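Hemolysin-related protein (Vibrio cholerae serotype O1, PDB 6MLT) is the secreted biofilm matrix protein Bap1, which probably helps biofilms adhere to surfaces by binding carbohydrate and which carries bound calcium and sodium ions. Local coordinates at residues 106-109 with 110-114; 417-421 with 422-426; 242-245 with 246-249; 191-194 with 195-199. All coordinates share one frame; numbering follows the deposited sequence.

Contact 1 (106-109 with 110-114); sequences DGDG and LIEIV. With NA (sodium ion), chain D.
Between Asp106 and Glu112 the backbone curls round a sodium ion, with Gly107 and Gly109 both at positive phi, and then straightens into strand 112-115. This is a DxDxDG-type metal loop, the calcium-binding loop familiar from FG-GAP repeats of beta-propellers, here occupied by sodium. Ligands at every second residue face inward: Asp106 OD1 lies 2.3 Å from the sodium ion, Asp108 OD1 and the carbonyl oxygen of Leu110 add two more, and Asp104 just upstream completes the protein's share. Glu112 reaches back from the strand and binds through both oxygens, its OE2 2.3 Å and its OE1 2.5 Å from the ion. A bend at chi2 folds its chain so that the carboxylate arrives as a flat two-toothed ligand, its plane turned 77° from that of Asp106. The two aspartates approach from the loop side, each with CG between the backbone N and the carbonyl carbon (chi1 62° and 70°), which brings one carboxylate oxygen of each onto the ion. Five oxygens from four acidic groups thus crowd one cation, and the ion probably relieves much of their mutual repulsion. Lys133 lies beside them as well, in a salt bridge with Asp106 OD2 and hydrogen-bonded to Glu112 OE2, while Leu105 N holds Glu112 OE1. The amide of Gly109 is given to Asp104. Asp108 OD1 does double duty: besides the sodium ion it accepts the N-H of Leu110, the N to OD1 distance being 2.9 Å, from above its carboxylate plane.

Contact 2 (417-421 with 422-426); sequences KHLFK and HKQQV
The carboxamide of Gln424 bridges back across the turn to Leu419 and Lys421. Its NE2 gives a hydrogen to Leu419 O at 3.2 Å, nearly straight at 162°; the acceptor lies in the amide plane, whereas the nitrogen sits well above the plane of the carbonyl it meets. Extended beyond CG (chi2 170°), the glutamine reaches back to Leu419, and its CG rests 3.8 Å from Leu419 CB. At the other end of the carboxamide, OE1 meets the aliphatic part of Lys421, with Lys421 CD 3.4 Å away, and takes a weak bond from NZ. The stronger partner of that ammonium group is Gly338 O, at the end of strand 336-338.

Phe420 and His422 flank the turn side by side and point the same way. Their planes are only 10° from parallel, but the rings are slid so far apart, 5.6 Å between centroids, that they barely overlap; His422 CE1 instead touches Phe420 CB at 3.5 Å. The backbone closes the turn: Lys423 N bonds to Phe420 O at 2.9 Å, and Gln424 N makes weak bonds to the carbonyls of Phe420 and Lys421. Farther out, Lys421 pairs through its backbone with Ser340, and Lys423 NZ binds a citrate that probably came from the crystallisation liquor. The whole is a surface turn, closed by backbone and glutamine together, in the loop joining strands 405-413 and 428-435 of the beta-prism lectin domain.

Contact 3 (242-245 with 246-249); sequences PASL and STPE
Ser244 and Thr247 are the ends of a type I beta turn, in the surface loop joining strands 236-241 and 252-256, the second and third strands of a four-stranded antiparallel sheet. The turn's own bond runs from Thr247 N to Ser244 O, 2.9 Å long and bent to 146°, with the donor well above the plane of the carbonyl it reaches. The side chains of the same two residues repeat the closure: Ser244 OG and Thr247 OG1 are hydrogen-bonded at 2.9 Å, and either could supply the proton. Both hydroxyls sit between their own backbone N and carbonyl carbon (chi1 75° for the serine, 59° for the threonine), which turns the two hydroxyls toward each other. Ser246 OG approaches the same serine hydroxyl, 3.2 Å from Ser244 OG, so three hydroxyls lie close together.

Pro248 has no N-H to offer, and Ser244 O therefore gains nothing from its ring nitrogen; the ring packs by carbon instead, with CD beside the carbonyl of Leu245. Its own carbonyl is satisfied farther on, accepting from Ser251 OG and Asn267 ND2. The leucine side chain leads away from the turn to lie on Tyr450 and Tyr451, joining this loop to the neighbouring hairpin. Ala243 directs its methyl toward Thr247, where CB comes 3.6 Å from Thr247 O and 3.8 Å from Thr247 OG1.

Contact 4 (191-194 with 195-199); sequences NGDG and QREVF. With NA (sodium ion), chain F.
Asp193 OD1 is gripped twice: it lies 2.4 Å from a sodium ion and accepts the N-H of Gln195, at 2.8 Å from N to OD1, from above the carboxylate plane. The carboxylate is fixed from its other end too, because Asp193 OD2 takes a hydrogen from a water molecule. That same water donates to Glu197 OE2 and accepts from Asn191 ND2, tying together three side chains that already share the ion.

Asn191 takes part through its amide oxygen, with OD1 2.4 Å from the sodium ion; a neutral ligand here leaves one negative charge fewer round the cation. The Asn191 and Glu197 side chains cross at about a right angle, their flat ends turned 52° apart. The loop is a DxDxDG-type metal site, as in calcium-binding repeats, with Asn191 in the second ligand position, and it leads from strand 185-188 into strand 197-200. Asp189 supplies a further ligand, and Gln195 lends its carbonyl oxygen, 2.2 Å from the ion. Glu197 returns from the strand with its chain bent at chi2 (65°), binding through both oxygens, while Ser190 OG steadies OE1.

The Gln195 side chain does not bind the ion; Asn207 and the carbonyl of Asn155 hold its amide. Arg196 leaves the loop for a salt bridge with Asp582. A second water donates to Asp193 O and accepts from Gln195 NE2, its oxygen 3.0 Å from that NE2.

From the N terminus the four contacts follow one another in series; none encloses or crosses another. Contact 1 closes the metal loop between strands 101-103 and 112-115, and contact 4 does the same between strands 185-188 and 197-200, each joining the first two strands of its own four-stranded sheet; their centres are about 25 Å apart. Contact 3 comes next, closing a turn in the loop between the second and third strands of the following sheet, with its nearest atoms about 11 Å from contact 4. Contact 2 is last and remote: it closes a loop in the lectin domain, its centre about 72 Å from that of contact 3, on the opposite side of the chain's centre.

Contact 1 (106-109 with 110-114)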
loop_
_atom_site.group_PDB
_atom_site.type_symbol
_atom_site.label_atom_id
_atom_site.label_comp_id
_atom_site.label_asym_id
_atom_site.label_seq_id
_atom_site.Cartn_x
_atom_site.Cartn_y
_atom_site.Cartn_z
ATOM N N ASP A 106 17.460 3.583 -15.834
ATOM C CA ASP A 106 17.629 4.006 -17.218
ATOM C C ASP A 106 17.013 3.044 -18.220
ATOM O O ASP A 106 17.108 3.286 -19.425
ATOM C CB ASP A 106 19.117 4.208 -17.538
ATOM C CG ASP A 106 19.940 2.936 -17.395
ATOM O OD1 ASP A 106 19.404 1.894 -16.964
ATOM O OD2 ASP A 106 21.145 2.990 -17.720
ATOM N N GLY A 107 16.384 1.966 -17.759
ATOM C CA GLY A 107 15.669 1.073 -18.653
ATOM C C GLY A 107 16.542 0.170 -19.497
ATOM O O GLY A 107 16.111 -0.261 -20.570
ATOM N N ASP A 108 17.756 -0.143 -19.043
ATOM C CA ASP A 108 18.638 -1.037 -19.782
ATOM C C ASP A 108 18.515 -2.487 -19.326
ATOM O O ASP A 108 19.276 -3.338 -19.795
ATOM C CB ASP A 108 20.097 -0.562 -19.678
ATOM C CG ASP A 108 20.696 -0.749 -18.291
ATOM O OD1 ASP A 108 19.976 -1.166 -17.360
ATOM O OD2 ASP A 108 21.909 -0.473 -18.142
ATOM N N GLY A 109 17.564 -2.790 -18.443
ATOM C CA GLY A 109 17.362 -4.136 -17.951
ATOM C C GLY A 109 18.208 -4.519 -16.755
ATOM O O GLY A 109 18.144 -5.677 -16.319
ATOM N N LEU A 110 18.991 -3.595 -16.209
ATOM C CA LEU A 110 19.893 -3.870 -15.102
ATOM C C LEU A 110 19.594 -2.917 -13.954
ATOM O O LEU A 110 19.249 -1.751 -14.170
ATOM C CB LEU A 110 21.353 -3.719 -15.533
ATOM C CG LEU A 110 21.775 -4.607 -16.707
ATOM C CD1 LEU A 110 23.149 -4.204 -17.209
ATOM C CD2 LEU A 110 21.755 -6.067 -16.295
ATOM N N ILE A 111 19.761 -3.417 -12.734
ATOM C CA ILE A 111 19.445 -2.666 -11.524
ATOM C C ILE A 111 20.555 -1.668 -11.232
ATOM O O ILE A 111 21.743 -2.008 -11.288
ATOM C CB ILE A 111 19.258 -3.631 -10.338
ATOM C CG1 ILE A 111 18.003 -4.491 -10.519
ATOM C CG2 ILE A 111 19.222 -2.863 -9.001
ATOM C CD1 ILE A 111 16.711 -3.733 -10.398
ATOM N N GLU A 112 20.166 -0.441 -10.879
ATOM C CA GLU A 112 21.053 0.560 -10.298
ATOM C C GLU A 112 20.766 0.701 -8.806
ATOM O O GLU A 112 19.636 0.500 -8.357
ATOM C CB GLU A 112 20.881 1.929 -10.970
ATOM C CG GLU A 112 21.579 2.070 -12.318
ATOM C CD GLU A 112 20.780 1.494 -13.470
ATOM O OE1 GLU A 112 19.542 1.675 -13.488
ATOM O OE2 GLU A 112 21.390 0.859 -14.363
ATOM N N ILE A 113 21.789 1.082 -8.043
ATOM C CA ILE A 113 21.712 1.158 -6.586
ATOM C C ILE A 113 22.045 2.582 -6.163
ATOM O O ILE A 113 23.151 3.062 -6.429
ATOM C CB ILE A 113 22.666 0.155 -5.922
ATOM C CG1 ILE A 113 22.344 -1.260 -6.406
ATOM C CG2 ILE A 113 22.580 0.253 -4.403
ATOM C CD1 ILE A 113 23.414 -2.266 -6.083
ATOM N N VAL A 114 21.109 3.241 -5.480
ATOM C CA VAL A 114 21.223 4.655 -5.131
ATOM C C VAL A 114 21.529 4.770 -3.645
ATOM O O VAL A 114 20.847 4.158 -2.812
ATOM C CB VAL A 114 19.938 5.430 -5.474
ATOM C CG1 VAL A 114 20.165 6.933 -5.326
ATOM C CG2 VAL A 114 19.461 5.096 -6.871
HETATM NA NA NA D . 19.494 0.124 -15.459
#

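Contact 2 (417-421 with 422-426)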
loop_
_atom_site.group_PDB
_atom_site.type_symbol
_atom_site.label_atom_id
_atom_site.label_comp_id
_atom_site.label_asym_id
_atom_site.label_seq_id
_atom_site.Cartn_x
_atom_site.Cartn_y
_atom_site.Cartn_z
ATOM N N LYS A 417 -38.122 -8.604 -28.831
ATOM C CA LYS A 417 -38.797 -9.186 -29.985
ATOM C C LYS A 417 -39.827 -8.227 -30.574
ATOM O O LYS A 417 -40.697 -7.716 -29.864
ATOM C CB LYS A 417 -39.472 -10.501 -29.581
ATOM N N HIS A 418 -39.722 -7.987 -31.883
ATOM C CA HIS A 418 -40.728 -7.235 -32.640
ATOM C C HIS A 418 -40.831 -5.778 -32.190
ATOM O O HIS A 418 -41.884 -5.151 -32.328
ATOM C CB HIS A 418 -42.100 -7.908 -32.552
ATOM C CG HIS A 418 -42.141 -9.277 -33.158
ATOM N ND1 HIS A 418 -41.122 -9.773 -33.942
ATOM C CD2 HIS A 418 -43.077 -10.252 -33.096
ATOM C CE1 HIS A 418 -41.429 -10.996 -34.336
ATOM N NE2 HIS A 418 -42.610 -11.311 -33.837
ATOM N N LEU A 419 -39.744 -5.217 -31.667
ATOM C CA LEU A 419 -39.726 -3.834 -31.206
ATOM C C LEU A 419 -38.529 -3.127 -31.818
ATOM O O LEU A 419 -37.427 -3.680 -31.835
ATOM C CB LEU A 419 -39.646 -3.756 -29.679
ATOM C CG LEU A 419 -40.829 -4.329 -28.899
ATOM C CD1 LEU A 419 -40.469 -4.477 -27.433
ATOM C CD2 LEU A 419 -42.047 -3.433 -29.062
ATOM N N PHE A 420 -38.747 -1.918 -32.330
ATOM C CA PHE A 420 -37.626 -1.075 -32.709
ATOM C C PHE A 420 -36.780 -0.769 -31.478
ATOM O O PHE A 420 -37.296 -0.611 -30.368
ATOM C CB PHE A 420 -38.106 0.235 -33.333
ATOM C CG PHE A 420 -38.890 0.061 -34.601
ATOM C CD1 PHE A 420 -38.329 -0.561 -35.699
ATOM C CD2 PHE A 420 -40.187 0.545 -34.699
ATOM C CE1 PHE A 420 -39.049 -0.715 -36.868
ATOM C CE2 PHE A 420 -40.912 0.396 -35.869
ATOM C CZ PHE A 420 -40.343 -0.234 -36.952
ATOM N N LYS A 421 -35.467 -0.663 -31.689
ATOM C CA LYS A 421 -34.564 -0.423 -30.569
ATOM C C LYS A 421 -34.924 0.861 -29.828
ATOM O O LYS A 421 -34.816 0.926 -28.595
ATOM C CB LYS A 421 -33.119 -0.372 -31.065
ATOM C CG LYS A 421 -32.078 -0.285 -29.960
ATOM C CD LYS A 421 -32.041 -1.547 -29.100
ATOM C CE LYS A 421 -31.009 -1.435 -27.985
ATOM N NZ LYS A 421 -31.024 -2.627 -27.082
ATOM N N HIS A 422 -35.361 1.891 -30.552
ATOM C CA HIS A 422 -35.683 3.156 -29.904
ATOM C C HIS A 422 -37.013 3.122 -29.166
ATOM O O HIS A 422 -37.315 4.070 -28.431
ATOM C CB HIS A 422 -35.674 4.297 -30.928
ATOM C CG HIS A 422 -36.826 4.275 -31.888
ATOM N ND1 HIS A 422 -36.799 3.567 -33.070
ATOM C CD2 HIS A 422 -38.027 4.900 -31.853
ATOM C CE1 HIS A 422 -37.939 3.745 -33.714
ATOM N NE2 HIS A 422 -38.700 4.554 -32.999
ATOM N N LYS A 423 -37.798 2.055 -29.314
ATOM C CA LYS A 423 -39.020 1.881 -28.543
ATOM C C LYS A 423 -38.907 0.785 -27.494
ATOM O O LYS A 423 -39.842 0.601 -26.707
ATOM C CB LYS A 423 -40.205 1.589 -29.476
ATOM C CG LYS A 423 -40.668 2.798 -30.297
ATOM C CD LYS A 423 -41.109 3.960 -29.407
ATOM C CE LYS A 423 -41.656 5.127 -30.217
ATOM N NZ LYS A 423 -41.992 6.300 -29.351
ATOM N N GLN A 424 -37.793 0.060 -27.441
ATOM C CA GLN A 424 -37.596 -0.884 -26.351
ATOM C C GLN A 424 -37.446 -0.120 -25.039
ATOM O O GLN A 424 -37.010 1.033 -25.017
ATOM C CB GLN A 424 -36.371 -1.762 -26.625
ATOM C CG GLN A 424 -36.564 -2.714 -27.799
ATOM C CD GLN A 424 -35.290 -3.421 -28.223
ATOM O OE1 GLN A 424 -34.320 -3.489 -27.467
ATOM N NE2 GLN A 424 -35.286 -3.949 -29.443
ATOM N N GLN A 425 -37.850 -0.751 -23.938
ATOM C CA GLN A 425 -37.781 -0.096 -22.636
ATOM C C GLN A 425 -37.550 -1.146 -21.559
ATOM O O GLN A 425 -37.452 -2.344 -21.842
ATOM C CB GLN A 425 -39.054 0.711 -22.348
ATOM C CG GLN A 425 -40.311 -0.133 -22.151
ATOM C CD GLN A 425 -41.400 0.627 -21.412
ATOM O OE1 GLN A 425 -41.330 0.804 -20.193
ATOM N NE2 GLN A 425 -42.389 1.108 -22.147
ATOM N N VAL A 426 -37.455 -0.685 -20.314
ATOM C CA VAL A 426 -37.390 -1.587 -19.171
ATOM C C VAL A 426 -38.797 -2.091 -18.876
ATOM O O VAL A 426 -39.701 -1.303 -18.570
ATOM C CB VAL A 426 -36.780 -0.889 -17.950
ATOM C CG1 VAL A 426 -36.868 -1.778 -16.728
ATOM C CG2 VAL A 426 -35.332 -0.517 -18.236
#

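Contact 3 (242-245 with 246-249)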
loop_
_atom_site.group_PDB
_atom_site.type_symbol
_atom_site.label_atom_id
_atom_site.label_comp_id
_atom_site.label_asym_id
_atom_site.label_seq_id
_atom_site.Cartn_x
_atom_site.Cartn_y
_atom_site.Cartn_z
ATOM N N PRO A 242 9.068 10.305 16.573
ATOM C CA PRO A 242 9.640 9.507 17.668
ATOM C C PRO A 242 10.113 10.331 18.852
ATOM O O PRO A 242 10.079 9.861 19.993
ATOM C CB PRO A 242 10.814 8.782 16.995
ATOM C CG PRO A 242 11.187 9.643 15.831
ATOM C CD PRO A 242 9.910 10.282 15.363
ATOM N N ALA A 243 10.546 11.560 18.596
ATOM C CA ALA A 243 11.109 12.399 19.647
ATOM C C ALA A 243 12.210 11.637 20.382
ATOM O O ALA A 243 12.986 10.910 19.754
ATOM C CB ALA A 243 10.006 12.861 20.602
ATOM N N SER A 244 12.297 11.780 21.702
ATOM C CA SER A 244 13.323 11.087 22.467
ATOM C C SER A 244 12.730 10.607 23.782
ATOM O O SER A 244 11.662 11.047 24.206
ATOM C CB SER A 244 14.527 11.993 22.741
ATOM O OG SER A 244 14.196 12.937 23.745
ATOM N N LEU A 245 13.452 9.701 24.439
ATOM C CA LEU A 245 12.942 9.132 25.674
ATOM C C LEU A 245 12.817 10.177 26.774
ATOM O O LEU A 245 12.011 10.002 27.689
ATOM C CB LEU A 245 13.844 7.988 26.129
ATOM C CG LEU A 245 13.325 7.108 27.271
ATOM C CD1 LEU A 245 11.968 6.501 26.939
ATOM C CD2 LEU A 245 14.343 6.013 27.567
ATOM N N SER A 246 13.585 11.265 26.701
ATOM C CA SER A 246 13.467 12.334 27.683
ATOM C C SER A 246 12.436 13.386 27.293
ATOM O O SER A 246 12.145 14.273 28.102
ATOM C CB SER A 246 14.824 13.008 27.898
ATOM O OG SER A 246 15.268 13.631 26.714
ATOM N N THR A 247 11.876 13.317 26.076
ATOM C CA THR A 247 10.810 14.232 25.661
ATOM C C THR A 247 9.627 13.442 25.107
ATOM O O THR A 247 9.164 13.690 23.994
ATOM C CB THR A 247 11.319 15.235 24.630
ATOM O OG1 THR A 247 11.819 14.539 23.479
ATOM C CG2 THR A 247 12.418 16.118 25.221
ATOM N N PRO A 248 9.109 12.478 25.870
ATOM C CA PRO A 248 8.037 11.621 25.339
ATOM C C PRO A 248 6.772 12.383 25.007
ATOM O O PRO A 248 5.990 11.925 24.162
ATOM C CB PRO A 248 7.805 10.610 26.469
ATOM C CG PRO A 248 8.241 11.324 27.702
ATOM C CD PRO A 248 9.401 12.193 27.285
ATOM N N GLU A 249 6.550 13.532 25.644
ATOM C CA GLU A 249 5.374 14.346 25.364
ATOM C C GLU A 249 5.369 14.879 23.938
ATOM O O GLU A 249 4.327 15.346 23.465
ATOM C CB GLU A 249 5.296 15.515 26.355
ATOM C CG GLU A 249 6.398 16.573 26.209
ATOM C CD GLU A 249 7.712 16.199 26.903
ATOM O OE1 GLU A 249 7.869 15.034 27.336
ATOM O OE2 GLU A 249 8.593 17.083 27.017
#

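Contact 4 (191-194 with 195-199)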
loop_
_atom_site.group_PDB
_atom_site.type_symbol
_atom_site.label_atom_id
_atom_site.label_comp_id
_atom_site.label_asym_id
_atom_site.label_seq_id
_atom_site.Cartn_x
_atom_site.Cartn_y
_atom_site.Cartn_z
ATOM N N ASN A 191 -4.074 14.957 -4.366
ATOM C CA ASN A 191 -5.251 15.726 -4.755
ATOM C C ASN A 191 -5.879 15.254 -6.061
ATOM O O ASN A 191 -6.744 15.950 -6.602
ATOM C CB ASN A 191 -4.891 17.206 -4.871
ATOM C CG ASN A 191 -3.711 17.446 -5.787
ATOM O OD1 ASN A 191 -3.377 16.604 -6.621
ATOM N ND2 ASN A 191 -3.072 18.600 -5.638
ATOM N N GLY A 192 -5.458 14.107 -6.589
ATOM C CA GLY A 192 -6.086 13.532 -7.765
ATOM C C GLY A 192 -5.891 14.287 -9.063
ATOM O O GLY A 192 -6.723 14.162 -9.964
ATOM N N ASP A 193 -4.812 15.058 -9.202
ATOM C CA ASP A 193 -4.549 15.762 -10.454
ATOM C C ASP A 193 -3.529 15.040 -11.329
ATOM O O ASP A 193 -3.094 15.594 -12.343
ATOM C CB ASP A 193 -4.088 17.197 -10.177
ATOM C CG ASP A 193 -2.688 17.277 -9.578
ATOM O OD1 ASP A 193 -2.034 16.232 -9.382
ATOM O OD2 ASP A 193 -2.241 18.411 -9.306
ATOM N N GLY A 194 -3.140 13.817 -10.964
ATOM C CA GLY A 194 -2.207 13.043 -11.750
ATOM C C GLY A 194 -0.750 13.267 -11.412
ATOM O O GLY A 194 0.089 12.429 -11.760
ATOM N N GLN A 195 -0.420 14.375 -10.762
ATOM C CA GLN A 195 0.932 14.629 -10.296
ATOM C C GLN A 195 1.094 14.108 -8.878
ATOM O O GLN A 195 0.155 14.130 -8.082
ATOM C CB GLN A 195 1.237 16.127 -10.341
ATOM C CG GLN A 195 1.204 16.719 -11.737
ATOM C CD GLN A 195 2.303 16.168 -12.609
ATOM O OE1 GLN A 195 3.482 16.377 -12.339
ATOM N NE2 GLN A 195 1.926 15.442 -13.651
ATOM N N ARG A 196 2.292 13.632 -8.561
ATOM C CA ARG A 196 2.571 13.154 -7.218
ATOM C C ARG A 196 3.271 14.251 -6.428
ATOM O O ARG A 196 4.255 14.837 -6.893
ATOM C CB ARG A 196 3.393 11.867 -7.262
ATOM C CG ARG A 196 2.566 10.722 -7.863
ATOM C CD ARG A 196 3.377 9.511 -8.125
ATOM N NE ARG A 196 3.821 8.895 -6.888
ATOM C CZ ARG A 196 4.385 7.696 -6.821
ATOM N NH1 ARG A 196 4.570 6.988 -7.927
ATOM N NH2 ARG A 196 4.761 7.208 -5.647
ATOM N N GLU A 197 2.717 14.561 -5.261
ATOM C CA GLU A 197 3.341 15.477 -4.327
ATOM C C GLU A 197 4.379 14.733 -3.491
ATOM O O GLU A 197 4.413 13.500 -3.452
ATOM C CB GLU A 197 2.283 16.122 -3.431
ATOM C CG GLU A 197 1.364 17.135 -4.134
ATOM C CD GLU A 197 0.469 16.521 -5.208
ATOM O OE1 GLU A 197 -0.387 15.670 -4.872
ATOM O OE2 GLU A 197 0.626 16.894 -6.394
ATOM N N VAL A 198 5.238 15.501 -2.823
ATOM C CA VAL A 198 6.324 14.961 -2.011
ATOM C C VAL A 198 6.053 15.323 -0.558
ATOM O O VAL A 198 5.885 16.502 -0.223
ATOM C CB VAL A 198 7.693 15.499 -2.463
ATOM C CG1 VAL A 198 8.800 14.969 -1.571
ATOM C CG2 VAL A 198 7.970 15.117 -3.905
ATOM N N PHE A 199 6.019 14.317 0.307
ATOM C CA PHE A 199 5.817 14.521 1.737
ATOM C C PHE A 199 7.113 14.204 2.465
ATOM O O PHE A 199 7.616 13.077 2.382
ATOM C CB PHE A 199 4.686 13.651 2.279
ATOM C CG PHE A 199 4.419 13.874 3.733
ATOM C CD1 PHE A 199 3.713 14.985 4.152
ATOM C CD2 PHE A 199 4.911 12.997 4.685
ATOM C CE1 PHE A 199 3.473 15.203 5.493
ATOM C CE2 PHE A 199 4.676 13.210 6.029
ATOM C CZ PHE A 199 3.959 14.316 6.433
HETATM NA NA NA F . -1.350 15.536 -7.246
HETATM O O HOH W 1 -0.553 19.137 -7.384
HETATM O O HOH W 2 -1.032 15.332 -14.279
#